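Local coordinates for protein BIFUNCTIONAL PROTEIN Proline utilization A (PutA) (Corynebacterium freiburgense, PDB 5UX5) that probably oxidises proline to glutamate in two steps, pairing an FAD-dependent proline dehydrogenase with an NAD-dependent aldehyde dehydrogenase in a single chain, at residues A260-Q265 with Q276-F281; Y336-E341 with V345-A350; D280-R285 with A291-R296. All coordinates share one frame; numbering follows the deposited sequence.

Contact 1 of 3, residues A260-Q265 with Q276-F281; sequences AGIVLQ and QQLADF. With FAD (flavin-adenine dinucleotide), chain E.
Ile262 opens the contact with residues 276-281, its CG2 branch lying 4.3 Å from CD2 of Leu278. A beta-branched residue suits this place, because it favours the extended backbone and still offers a methyl to the helix. Val263, next along, sits on the other face of the strand and borders the flavin: its CG2 comes within 3.5 Å of FAD O4. Its short apolar side chain lines the pocket without adding a polar group. Leu264 returns to the helix side. With CG anti to its carbonyl carbon (chi1 -71°), its isobutyl end reaches out to meet Leu278 tip to tip, CD1 to CD1 at 4.0 Å. Leu278 thus spends its two methyls on two different strand residues, CD2 on Ile262 and CD1 on Leu264, as a forked side chain between alternate positions of a strand can do. Gln265 turns back to the cofactor. Its chain runs extended beyond CG and delivers NE2 to the flavin O2, a 2.7 Å hydrogen bond bent to 142°, and the same amide nitrogen also bonds to the backbone O of Glu234. A glutamine fits here because its uncharged N-H groups can serve both oxygens. Val263 and Gln265 turn to FAD, Ile262 and Leu264 to the helix, the alternation expected of a TIM-barrel strand. The strand lies between parallel strands 228-232 and 293-298, while Leu278 also touches Ile295 of the latter, Ile262 touches Phe246 of helix 239-251, and helix 323-337 covers Ala279.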
loop_
_atom_site.group_PDB
_atom_site.type_symbol
_atom_site.label_atom_id
_atom_site.label_comp_id
_atom_site.label_asym_id
_atom_site.label_seq_id
_atom_site.Cartn_x
_atom_site.Cartn_y
_atom_site.Cartn_z
ATOM N N ALA A 260 -11.596 22.637 27.113
ATOM C CA ALA A 260 -10.755 21.605 26.520
ATOM C C ALA A 260 -10.184 22.116 25.201
ATOM O O ALA A 260 -10.594 23.150 24.683
ATOM C CB ALA A 260 -11.525 20.299 26.304
ATOM N N GLY A 261 -9.193 21.397 24.676
ATOM C CA GLY A 261 -8.366 21.923 23.612
ATOM C C GLY A 261 -8.128 20.924 22.495
ATOM O O GLY A 261 -8.346 19.725 22.633
ATOM N N ILE A 262 -7.640 21.462 21.383
ATOM C CA ILE A 262 -7.375 20.701 20.173
ATOM C C ILE A 262 -6.249 21.403 19.435
ATOM O O ILE A 262 -6.102 22.627 19.520
ATOM C CB ILE A 262 -8.638 20.578 19.286
ATOM C CG1 ILE A 262 -8.345 19.754 18.030
ATOM C CG2 ILE A 262 -9.135 21.934 18.861
ATOM C CD1 ILE A 262 -9.572 19.529 17.199
ATOM N N VAL A 263 -5.458 20.613 18.685
ATOM C CA VAL A 263 -4.287 21.091 17.940
ATOM C C VAL A 263 -4.676 21.374 16.494
ATOM O O VAL A 263 -5.435 20.616 15.885
ATOM C CB VAL A 263 -3.146 20.052 17.986
ATOM C CG1 VAL A 263 -2.078 20.401 17.007
ATOM C CG2 VAL A 263 -2.529 19.983 19.361
ATOM N N LEU A 264 -4.170 22.468 15.943
ATOM C CA LEU A 264 -4.153 22.657 14.493
ATOM C C LEU A 264 -2.710 22.772 14.018
ATOM O O LEU A 264 -1.895 23.467 14.636
ATOM C CB LEU A 264 -4.955 23.883 14.048
ATOM C CG LEU A 264 -6.465 23.703 14.208
ATOM C CD1 LEU A 264 -7.266 24.930 13.685
ATOM C CD2 LEU A 264 -6.900 22.412 13.546
ATOM N N GLN A 265 -2.389 22.059 12.943
ATOM C CA GLN A 265 -1.061 22.120 12.339
ATOM C C GLN A 265 -1.087 23.174 11.235
ATOM O O GLN A 265 -1.751 22.988 10.207
ATOM C CB GLN A 265 -0.649 20.764 11.774
ATOM C CG GLN A 265 -1.131 19.608 12.584
ATOM C CD GLN A 265 -0.820 18.260 11.960
ATOM O OE1 GLN A 265 -1.618 17.734 11.173
ATOM N NE2 GLN A 265 0.278 17.651 12.384
ATOM N N GLN A 276 -11.319 28.764 11.258
ATOM C CA GLN A 276 -12.519 29.581 11.141
ATOM C C GLN A 276 -13.748 28.812 11.606
ATOM O O GLN A 276 -14.613 29.358 12.308
ATOM C CB GLN A 276 -12.695 30.071 9.711
ATOM C CG GLN A 276 -11.646 31.066 9.294
ATOM C CD GLN A 276 -11.845 31.549 7.878
ATOM O OE1 GLN A 276 -12.335 32.654 7.658
ATOM N NE2 GLN A 276 -11.480 30.728 6.913
ATOM N N GLN A 277 -13.838 27.540 11.242
ATOM C CA GLN A 277 -14.996 26.776 11.667
ATOM C C GLN A 277 -14.986 26.576 13.174
ATOM O O GLN A 277 -16.035 26.676 13.823
ATOM C CB GLN A 277 -15.033 25.445 10.935
ATOM C CG GLN A 277 -16.336 24.698 11.056
ATOM C CD GLN A 277 -16.416 23.994 12.406
ATOM O OE1 GLN A 277 -15.383 23.725 13.021
ATOM N NE2 GLN A 277 -17.623 23.660 12.853
ATOM N N LEU A 278 -13.810 26.308 13.750
ATOM C CA LEU A 278 -13.729 26.171 15.198
ATOM C C LEU A 278 -14.015 27.488 15.914
ATOM O O LEU A 278 -14.645 27.484 16.978
ATOM C CB LEU A 278 -12.357 25.623 15.595
ATOM C CG LEU A 278 -12.189 24.108 15.443
ATOM C CD1 LEU A 278 -10.772 23.735 15.097
ATOM C CD2 LEU A 278 -12.560 23.485 16.743
ATOM N N ALA A 279 -13.635 28.625 15.321
ATOM C CA ALA A 279 -13.920 29.907 15.956
ATOM C C ALA A 279 -15.413 30.176 15.959
ATOM O O ALA A 279 -15.956 30.673 16.955
ATOM C CB ALA A 279 -13.179 31.043 15.252
ATOM N N ASP A 280 -16.105 29.821 14.869
ATOM C CA ASP A 280 -17.557 29.954 14.882
ATOM C C ASP A 280 -18.158 28.993 15.894
ATOM O O ASP A 280 -19.028 29.391 16.680
ATOM C CB ASP A 280 -18.168 29.716 13.489
ATOM C CG ASP A 280 -17.711 30.754 12.437
ATOM O OD1 ASP A 280 -17.298 31.896 12.800
ATOM O OD2 ASP A 280 -17.815 30.432 11.228
ATOM N N PHE A 281 -17.640 27.750 15.941
ATOM C CA PHE A 281 -18.124 26.753 16.897
ATOM C C PHE A 281 -18.052 27.284 18.328
ATOM O O PHE A 281 -18.980 27.100 19.126
ATOM C CB PHE A 281 -17.315 25.454 16.772
ATOM C CG PHE A 281 -17.605 24.487 17.858
ATOM C CD1 PHE A 281 -18.769 23.737 17.827
ATOM C CD2 PHE A 281 -16.773 24.376 18.946
ATOM C CE1 PHE A 281 -19.086 22.867 18.853
ATOM C CE2 PHE A 281 -17.077 23.500 19.971
ATOM C CZ PHE A 281 -18.236 22.745 19.925
HETATM P PA FAD E . 10.759 26.171 13.056
HETATM O O1A FAD E . 12.222 25.887 12.570
HETATM O O2A FAD E . 10.226 27.522 12.952
HETATM O O5B FAD E . 9.653 25.437 12.397
HETATM C C5B FAD E . 9.885 24.146 11.864
HETATM C C4B FAD E . 8.614 23.668 11.188
HETATM O O4B FAD E . 8.492 24.215 9.907
HETATM C C3B FAD E . 8.567 22.186 11.000
HETATM O O3B FAD E . 8.185 21.449 12.107
HETATM C C2B FAD E . 7.607 22.043 9.874
HETATM O O2B FAD E . 6.307 21.926 10.324
HETATM C C1B FAD E . 7.871 23.276 9.059
HETATM N N9A FAD E . 8.717 23.022 7.902
HETATM C C8A FAD E . 10.102 22.939 7.892
HETATM N N7A FAD E . 10.530 22.669 6.644
HETATM C C5A FAD E . 9.460 22.575 5.760
HETATM C C6A FAD E . 9.328 22.337 4.378
HETATM N N6A FAD E . 10.454 22.087 3.495
HETATM N N1A FAD E . 8.098 22.325 3.840
HETATM C C2A FAD E . 6.992 22.531 4.621
HETATM N N3A FAD E . 7.088 22.764 5.968
HETATM C C4A FAD E . 8.287 22.794 6.562
HETATM N N1 FAD E . 3.427 18.781 16.166
HETATM C C2 FAD E . 2.239 18.129 15.673
HETATM O O2 FAD E . 2.191 17.772 14.346
HETATM N N3 FAD E . 1.200 17.819 16.558
HETATM C C4 FAD E . 1.260 18.166 17.909
HETATM O O4 FAD E . 0.212 17.860 18.761
HETATM C C4X FAD E . 2.413 18.985 18.404
HETATM N N5 FAD E . 2.457 19.510 19.690
HETATM C C5X FAD E . 3.529 20.314 20.102
HETATM C C6 FAD E . 3.583 20.845 21.405
HETATM C C7 FAD E . 4.666 21.632 21.780
HETATM C C7M FAD E . 4.757 22.205 23.164
HETATM C C8 FAD E . 5.674 21.917 20.893
HETATM C C8M FAD E . 6.834 22.766 21.303
HETATM C C9 FAD E . 5.629 21.395 19.609
HETATM C C9A FAD E . 4.564 20.603 19.220
HETATM N N10 FAD E . 4.545 20.101 17.886
HETATM C C10 FAD E . 3.474 19.287 17.460
HETATM C "C1'" FAD E . 5.675 20.379 16.981
HETATM C "C2'" FAD E . 5.505 21.510 16.002
HETATM O "O2'" FAD E . 4.545 21.150 15.075
HETATM C "C3'" FAD E . 6.886 21.773 15.363
HETATM O "O3'" FAD E . 7.247 20.650 14.658
HETATM C "C4'" FAD E . 8.055 22.126 16.291
HETATM O "O4'" FAD E . 7.659 22.708 17.480
HETATM C "C5'" FAD E . 9.171 22.942 15.599
HETATM O "O5'" FAD E . 8.742 24.056 14.825
HETATM P P FAD E . 9.053 25.602 15.198
HETATM O O1P FAD E . 7.848 26.617 15.194
HETATM O O2P FAD E . 9.855 25.360 16.535
HETATM O O3P FAD E . 10.458 25.999 14.494
#

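Contact 2 of 3, residues Y336-E341 with V345-A350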
loop_
_atom_site.group_PDB
_atom_site.type_symbol
_atom_site.label_atom_id
_atom_site.label_comp_id
_atom_site.label_asym_id
_atom_site.label_seq_id
_atom_site.Cartn_x
_atom_site.Cartn_y
_atom_site.Cartn_z
ATOM N N TYR A 336 -5.621 35.915 13.005
ATOM C CA TYR A 336 -7.071 35.827 12.925
ATOM C C TYR A 336 -7.690 35.623 14.304
ATOM O O TYR A 336 -8.750 36.188 14.613
ATOM C CB TYR A 336 -7.439 34.681 11.982
ATOM C CG TYR A 336 -8.917 34.341 11.838
ATOM C CD1 TYR A 336 -9.592 33.595 12.801
ATOM C CD2 TYR A 336 -9.614 34.694 10.688
ATOM C CE1 TYR A 336 -10.934 33.273 12.648
ATOM C CE2 TYR A 336 -10.949 34.368 10.517
ATOM C CZ TYR A 336 -11.610 33.660 11.502
ATOM O OH TYR A 336 -12.943 33.344 11.316
ATOM N N ILE A 337 -7.040 34.821 15.149
ATOM C CA ILE A 337 -7.711 34.246 16.305
ATOM C C ILE A 337 -7.482 35.117 17.538
ATOM O O ILE A 337 -8.318 35.137 18.451
ATOM C CB ILE A 337 -7.237 32.788 16.519
ATOM C CG1 ILE A 337 -8.279 31.965 17.270
ATOM C CG2 ILE A 337 -5.910 32.734 17.226
ATOM C CD1 ILE A 337 -9.564 31.866 16.525
ATOM N N LEU A 338 -6.362 35.848 17.574
ATOM C CA LEU A 338 -6.035 36.731 18.699
ATOM C C LEU A 338 -6.696 38.108 18.546
ATOM O O LEU A 338 -6.044 39.141 18.384
ATOM C CB LEU A 338 -4.529 36.865 18.852
ATOM C CG LEU A 338 -3.875 35.748 19.637
ATOM C CD1 LEU A 338 -2.408 36.054 19.765
ATOM C CD2 LEU A 338 -4.538 35.606 21.008
ATOM N N ARG A 339 -8.019 38.108 18.684
ATOM C CA ARG A 339 -8.879 39.277 18.598
ATOM C C ARG A 339 -9.907 39.201 19.707
ATOM O O ARG A 339 -10.184 38.117 20.235
ATOM C CB ARG A 339 -9.644 39.351 17.277
ATOM C CG ARG A 339 -8.800 39.113 16.146
ATOM C CD ARG A 339 -9.469 39.446 14.853
ATOM N NE ARG A 339 -8.396 39.361 13.888
ATOM C CZ ARG A 339 -8.351 40.008 12.752
ATOM N NH1 ARG A 339 -9.341 40.811 12.404
ATOM N NH2 ARG A 339 -7.302 39.839 11.972
ATOM N N PRO A 340 -10.533 40.328 20.044
ATOM C CA PRO A 340 -11.674 40.263 20.966
ATOM C C PRO A 340 -12.867 39.556 20.354
ATOM O O PRO A 340 -13.617 38.894 21.079
ATOM C CB PRO A 340 -11.960 41.740 21.286
ATOM C CG PRO A 340 -10.703 42.443 20.976
ATOM C CD PRO A 340 -10.061 41.700 19.834
ATOM N N GLU A 341 -13.025 39.620 19.032
ATOM C CA GLU A 341 -14.105 38.892 18.374
ATOM C C GLU A 341 -14.113 37.414 18.772
ATOM O O GLU A 341 -15.182 36.793 18.856
ATOM C CB GLU A 341 -13.979 39.038 16.850
ATOM C CG GLU A 341 -15.014 38.234 16.085
ATOM C CD GLU A 341 -14.952 38.408 14.577
ATOM O OE1 GLU A 341 -15.805 37.791 13.893
ATOM O OE2 GLU A 341 -14.074 39.156 14.078
ATOM N N VAL A 345 -12.032 31.528 22.105
ATOM C CA VAL A 345 -10.982 30.632 21.637
ATOM C C VAL A 345 -9.681 31.114 22.266
ATOM O O VAL A 345 -9.077 32.085 21.795
ATOM C CB VAL A 345 -10.885 30.600 20.105
ATOM C CG1 VAL A 345 -10.055 29.400 19.659
ATOM C CG2 VAL A 345 -12.264 30.544 19.479
ATOM N N ARG A 346 -9.257 30.463 23.345
ATOM C CA ARG A 346 -7.905 30.665 23.840
ATOM C C ARG A 346 -6.924 29.981 22.897
ATOM O O ARG A 346 -7.297 29.116 22.094
ATOM C CB ARG A 346 -7.750 30.113 25.246
ATOM C CG ARG A 346 -8.838 30.578 26.240
ATOM C CD ARG A 346 -8.398 30.410 27.678
ATOM N NE ARG A 346 -7.189 31.187 27.925
ATOM C CZ ARG A 346 -5.984 30.647 28.088
ATOM N NH1 ARG A 346 -5.829 29.322 28.034
ATOM N NH2 ARG A 346 -4.933 31.426 28.299
ATOM N N VAL A 347 -5.658 30.392 22.982
ATOM C CA VAL A 347 -4.644 30.012 22.005
ATOM C C VAL A 347 -3.358 29.606 22.703
ATOM O O VAL A 347 -2.750 30.415 23.415
ATOM C CB VAL A 347 -4.337 31.157 21.034
ATOM C CG1 VAL A 347 -3.505 30.657 19.928
ATOM C CG2 VAL A 347 -5.603 31.740 20.514
ATOM N N GLY A 348 -2.895 28.391 22.427
ATOM C CA GLY A 348 -1.539 28.027 22.782
ATOM C C GLY A 348 -0.634 28.091 21.558
ATOM O O GLY A 348 -0.791 27.292 20.626
ATOM N N ILE A 349 0.288 29.052 21.530
ATOM C CA ILE A 349 1.314 29.098 20.492
ATOM C C ILE A 349 2.403 28.107 20.887
ATOM O O ILE A 349 3.057 28.260 21.923
ATOM C CB ILE A 349 1.884 30.520 20.308
ATOM C CG1 ILE A 349 1.164 31.309 19.208
ATOM C CG2 ILE A 349 3.337 30.475 19.920
ATOM C CD1 ILE A 349 -0.201 31.717 19.535
ATOM N N ALA A 350 2.595 27.080 20.067
ATOM C CA ALA A 350 3.548 26.011 20.349
ATOM C C ALA A 350 4.690 26.155 19.350
ATOM O O ALA A 350 4.632 25.622 18.241
ATOM C CB ALA A 350 2.900 24.624 20.261
#
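Ile337 and Val345 cross at about a right angle, so the gamma branch of the isoleucine runs over the valine instead of beside it. CG1 of Ile337 stands 3.9 Å from CG1 of Val345, and its CD1 reaches the same methyl at 4.0 Å. The chi1 of -155° sets CG1 anti to the backbone N of Ile337, which sends this branch to Val345 and leaves CG2 for Val347. There Ile337 CG2 meets Val347 CG2, the two side chains meeting obliquely. Leu338 slants onto the same valine: although its CB does not point at the strand, its CD2 comes to 4.0 Å from Val347 CG2. One valine methyl therefore receives the last residue of helix 323-337 and the first one after it. Beta-branched Val345 and Val347 suit an extended strand and point to the same side, each filling space close to the backbone. Leu338 is the centre of an inverse gamma turn, with a weak bond from Arg339 N to Ile337 O; the chain leaves the helix here, and the Leu338 carbonyl is taken up by NH1 of Arg367. On the strand, Arg346 points away and pairs with Asp374. The contact itself is wholly aliphatic and buried, so it is held by van der Waals packing and the exclusion of water, while charged groups pair around it. Such chemistry fits the layer between the helices and strands of a TIM barrel.

Contact 3 of 3, residues D280-R285 with A291-R296. With FAD (flavin-adenine dinucleotide), chain E.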
loop_
_atom_site.group_PDB
_atom_site.type_symbol
_atom_site.label_atom_id
_atom_site.label_comp_id
_atom_site.label_asym_id
_atom_site.label_seq_id
_atom_site.Cartn_x
_atom_site.Cartn_y
_atom_site.Cartn_z
ATOM N N ASP A 280 -16.105 29.821 14.869
ATOM C CA ASP A 280 -17.557 29.954 14.882
ATOM C C ASP A 280 -18.158 28.993 15.894
ATOM O O ASP A 280 -19.028 29.391 16.680
ATOM C CB ASP A 280 -18.168 29.716 13.489
ATOM C CG ASP A 280 -17.711 30.754 12.437
ATOM O OD1 ASP A 280 -17.298 31.896 12.800
ATOM O OD2 ASP A 280 -17.815 30.432 11.228
ATOM N N PHE A 281 -17.640 27.750 15.941
ATOM C CA PHE A 281 -18.124 26.753 16.897
ATOM C C PHE A 281 -18.052 27.284 18.328
ATOM O O PHE A 281 -18.980 27.100 19.126
ATOM C CB PHE A 281 -17.315 25.454 16.772
ATOM C CG PHE A 281 -17.605 24.487 17.858
ATOM C CD1 PHE A 281 -18.769 23.737 17.827
ATOM C CD2 PHE A 281 -16.773 24.376 18.946
ATOM C CE1 PHE A 281 -19.086 22.867 18.853
ATOM C CE2 PHE A 281 -17.077 23.500 19.971
ATOM C CZ PHE A 281 -18.236 22.745 19.925
ATOM N N ALA A 282 -16.945 27.938 18.671
ATOM C CA ALA A 282 -16.809 28.518 19.997
ATOM C C ALA A 282 -17.850 29.603 20.259
ATOM O O ALA A 282 -18.257 29.803 21.408
ATOM C CB ALA A 282 -15.398 29.084 20.162
ATOM N N LYS A 283 -18.270 30.333 19.225
ATOM C CA LYS A 283 -19.325 31.324 19.417
ATOM C C LYS A 283 -20.673 30.646 19.639
ATOM O O LYS A 283 -21.464 31.061 20.499
ATOM C CB LYS A 283 -19.378 32.264 18.213
ATOM C CG LYS A 283 -18.161 33.158 18.067
ATOM C CD LYS A 283 -18.200 33.894 16.750
ATOM C CE LYS A 283 -17.034 34.853 16.610
ATOM N NZ LYS A 283 -17.119 35.634 15.334
ATOM N N ARG A 284 -20.936 29.591 18.873
ATOM C CA ARG A 284 -22.144 28.808 19.053
ATOM C C ARG A 284 -22.178 28.185 20.451
ATOM O O ARG A 284 -23.229 28.173 21.111
ATOM C CB ARG A 284 -22.204 27.770 17.926
ATOM C CG ARG A 284 -23.413 26.836 17.850
ATOM C CD ARG A 284 -23.075 25.578 16.990
ATOM N NE ARG A 284 -23.572 24.353 17.621
ATOM C CZ ARG A 284 -23.068 23.137 17.441
ATOM N NH1 ARG A 284 -22.029 22.950 16.637
ATOM N NH2 ARG A 284 -23.605 22.103 18.083
ATOM N N ARG A 285 -21.022 27.715 20.943
ATOM C CA ARG A 285 -20.978 27.077 22.260
ATOM C C ARG A 285 -21.228 28.080 23.361
ATOM O O ARG A 285 -22.072 27.853 24.231
ATOM C CB ARG A 285 -19.632 26.397 22.492
ATOM C CG ARG A 285 -19.660 25.342 23.574
ATOM C CD ARG A 285 -18.268 24.900 23.911
ATOM N NE ARG A 285 -18.221 23.678 24.715
ATOM C CZ ARG A 285 -17.272 23.420 25.608
ATOM N NH1 ARG A 285 -17.292 22.280 26.282
ATOM N NH2 ARG A 285 -16.316 24.312 25.846
ATOM N N ALA A 291 -18.442 26.665 27.925
ATOM C CA ALA A 291 -17.121 27.195 28.218
ATOM C C ALA A 291 -16.293 27.359 26.944
ATOM O O ALA A 291 -16.648 26.877 25.862
ATOM C CB ALA A 291 -16.392 26.293 29.210
ATOM N N LYS A 292 -15.164 28.048 27.099
ATOM C CA LYS A 292 -14.268 28.311 25.990
ATOM C C LYS A 292 -13.632 27.030 25.472
ATOM O O LYS A 292 -13.712 25.975 26.096
ATOM C CB LYS A 292 -13.172 29.295 26.393
ATOM C CG LYS A 292 -13.672 30.629 26.871
ATOM C CD LYS A 292 -12.562 31.364 27.544
ATOM C CE LYS A 292 -13.066 32.446 28.456
ATOM N NZ LYS A 292 -11.898 33.162 29.021
ATOM N N ILE A 293 -13.066 27.123 24.268
ATOM C CA ILE A 293 -12.169 26.107 23.747
ATOM C C ILE A 293 -10.776 26.712 23.692
ATOM O O ILE A 293 -10.593 27.918 23.875
ATOM C CB ILE A 293 -12.609 25.585 22.372
ATOM C CG1 ILE A 293 -12.557 26.692 21.332
ATOM C CG2 ILE A 293 -13.993 25.061 22.438
ATOM C CD1 ILE A 293 -12.829 26.196 19.924
ATOM N N LYS A 294 -9.779 25.858 23.465
ATOM C CA LYS A 294 -8.400 26.300 23.274
ATOM C C LYS A 294 -7.809 25.575 22.085
ATOM O O LYS A 294 -7.935 24.356 21.974
ATOM C CB LYS A 294 -7.511 26.046 24.489
ATOM C CG LYS A 294 -6.077 26.503 24.302
ATOM C CD LYS A 294 -5.244 26.307 25.560
ATOM C CE LYS A 294 -3.782 26.691 25.356
ATOM N NZ LYS A 294 -2.888 26.179 26.419
ATOM N N ILE A 295 -7.163 26.321 21.203
ATOM C CA ILE A 295 -6.456 25.749 20.071
ATOM C C ILE A 295 -4.969 25.861 20.346
ATOM O O ILE A 295 -4.475 26.930 20.712
ATOM C CB ILE A 295 -6.889 26.436 18.768
ATOM C CG1 ILE A 295 -8.336 25.995 18.512
ATOM C CG2 ILE A 295 -5.967 26.062 17.606
ATOM C CD1 ILE A 295 -9.083 26.735 17.517
ATOM N N ARG A 296 -4.274 24.738 20.268
ATOM C CA ARG A 296 -2.817 24.748 20.281
ATOM C C ARG A 296 -2.347 24.860 18.833
ATOM O O ARG A 296 -2.617 23.969 18.014
ATOM C CB ARG A 296 -2.244 23.489 20.938
ATOM C CG ARG A 296 -0.720 23.546 21.034
ATOM C CD ARG A 296 -0.057 22.197 21.219
ATOM N NE ARG A 296 -0.447 21.561 22.461
ATOM C CZ ARG A 296 -0.350 20.260 22.665
ATOM N NH1 ARG A 296 0.108 19.497 21.685
ATOM N NH2 ARG A 296 -0.730 19.728 23.821
HETATM P PA FAD E . 10.759 26.171 13.056
HETATM O O1A FAD E . 12.222 25.887 12.570
HETATM O O2A FAD E . 10.226 27.522 12.952
HETATM O O5B FAD E . 9.653 25.437 12.397
HETATM C C5B FAD E . 9.885 24.146 11.864
HETATM C C4B FAD E . 8.614 23.668 11.188
HETATM O O4B FAD E . 8.492 24.215 9.907
HETATM C C3B FAD E . 8.567 22.186 11.000
HETATM O O3B FAD E . 8.185 21.449 12.107
HETATM C C2B FAD E . 7.607 22.043 9.874
HETATM O O2B FAD E . 6.307 21.926 10.324
HETATM C C1B FAD E . 7.871 23.276 9.059
HETATM N N9A FAD E . 8.717 23.022 7.902
HETATM C C8A FAD E . 10.102 22.939 7.892
HETATM N N7A FAD E . 10.530 22.669 6.644
HETATM C C5A FAD E . 9.460 22.575 5.760
HETATM C C6A FAD E . 9.328 22.337 4.378
HETATM N N6A FAD E . 10.454 22.087 3.495
HETATM N N1A FAD E . 8.098 22.325 3.840
HETATM C C2A FAD E . 6.992 22.531 4.621
HETATM N N3A FAD E . 7.088 22.764 5.968
HETATM C C4A FAD E . 8.287 22.794 6.562
HETATM N N1 FAD E . 3.427 18.781 16.166
HETATM C C2 FAD E . 2.239 18.129 15.673
HETATM O O2 FAD E . 2.191 17.772 14.346
HETATM N N3 FAD E . 1.200 17.819 16.558
HETATM C C4 FAD E . 1.260 18.166 17.909
HETATM O O4 FAD E . 0.212 17.860 18.761
HETATM C C4X FAD E . 2.413 18.985 18.404
HETATM N N5 FAD E . 2.457 19.510 19.690
HETATM C C5X FAD E . 3.529 20.314 20.102
HETATM C C6 FAD E . 3.583 20.845 21.405
HETATM C C7 FAD E . 4.666 21.632 21.780
HETATM C C7M FAD E . 4.757 22.205 23.164
HETATM C C8 FAD E . 5.674 21.917 20.893
HETATM C C8M FAD E . 6.834 22.766 21.303
HETATM C C9 FAD E . 5.629 21.395 19.609
HETATM C C9A FAD E . 4.564 20.603 19.220
HETATM N N10 FAD E . 4.545 20.101 17.886
HETATM C C10 FAD E . 3.474 19.287 17.460
HETATM C "C1'" FAD E . 5.675 20.379 16.981
HETATM C "C2'" FAD E . 5.505 21.510 16.002
HETATM O "O2'" FAD E . 4.545 21.150 15.075
HETATM C "C3'" FAD E . 6.886 21.773 15.363
HETATM O "O3'" FAD E . 7.247 20.650 14.658
HETATM C "C4'" FAD E . 8.055 22.126 16.291
HETATM O "O4'" FAD E . 7.659 22.708 17.480
HETATM C "C5'" FAD E . 9.171 22.942 15.599
HETATM O "O5'" FAD E . 8.742 24.056 14.825
HETATM P P FAD E . 9.053 25.602 15.198
HETATM O O1P FAD E . 7.848 26.617 15.194
HETATM O O2P FAD E . 9.855 25.360 16.535
HETATM O O3P FAD E . 10.458 25.999 14.494
#
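Arg285 has CG opposite its backbone N (chi1 -160°) and a chain extended as far as NE, a shape that carries its guanidinium from helix 271-287 across to the backbone just before strand 293-298. NH2 there donates to Ala291 O at 2.6 Å. The N-H...O angle is 132°, and the donor stands above the carbonyl plane, about 64° out of it. The O of Lys292 lies near the guanidinium edge, but the angle is too poor for a bond, whereas the Ala291 N sits over one face. Ala291, with only a methyl, lets the arginine come close to the chain. Ile293 turns its side chain back to the helix. Its CD1 packs 3.9 Å from CB of Ala282, a residue small enough to let helix and strand lie close here, and its CG2 meets the edge of the Phe281 ring, 4.2 Å from CE2. Helix and strand run nearly antiparallel, as in a beta-alpha-beta unit. Farther along the strand, Arg296 faces the barrel interior, where a bend in its chain lets NH1 reach flavin N5 by a weak 3.1 Å hydrogen bond; its NE makes a salt bridge with Glu376. Arg285 also donates to the carbonyls of Leu250, through NE, and Leu258, through NH1. At least three backbone carbonyls thus receive its N-H groups; their dipoles would help offset its positive charge, and the bonds tie together three points of the chain. A positive group so near N5 as that of Arg296 would be expected to favour negative charge on the flavin, though the bond is weak.

In the fold
Along the chain, strand 260-265 comes first, and contact 1 brings helix 271-287 back onto it across ten intervening residues. Contact 3 starts on Asp280 and Phe281, where contact 1 ends, and closes the five-residue link from the helix to strand 293-298, so the two complete one right-handed beta-alpha-beta unit. Contact 2 follows in series, closing the seven-residue connection from helix 323-337 to strand 345-350. None encloses another. Strand 293-298 lies between the other two strands in the parallel barrel sheet, and outside it Ala279 and Ala282 pack on Ile337 and Val345, while a Lys283-Glu341 salt bridge links contacts 3 and 2.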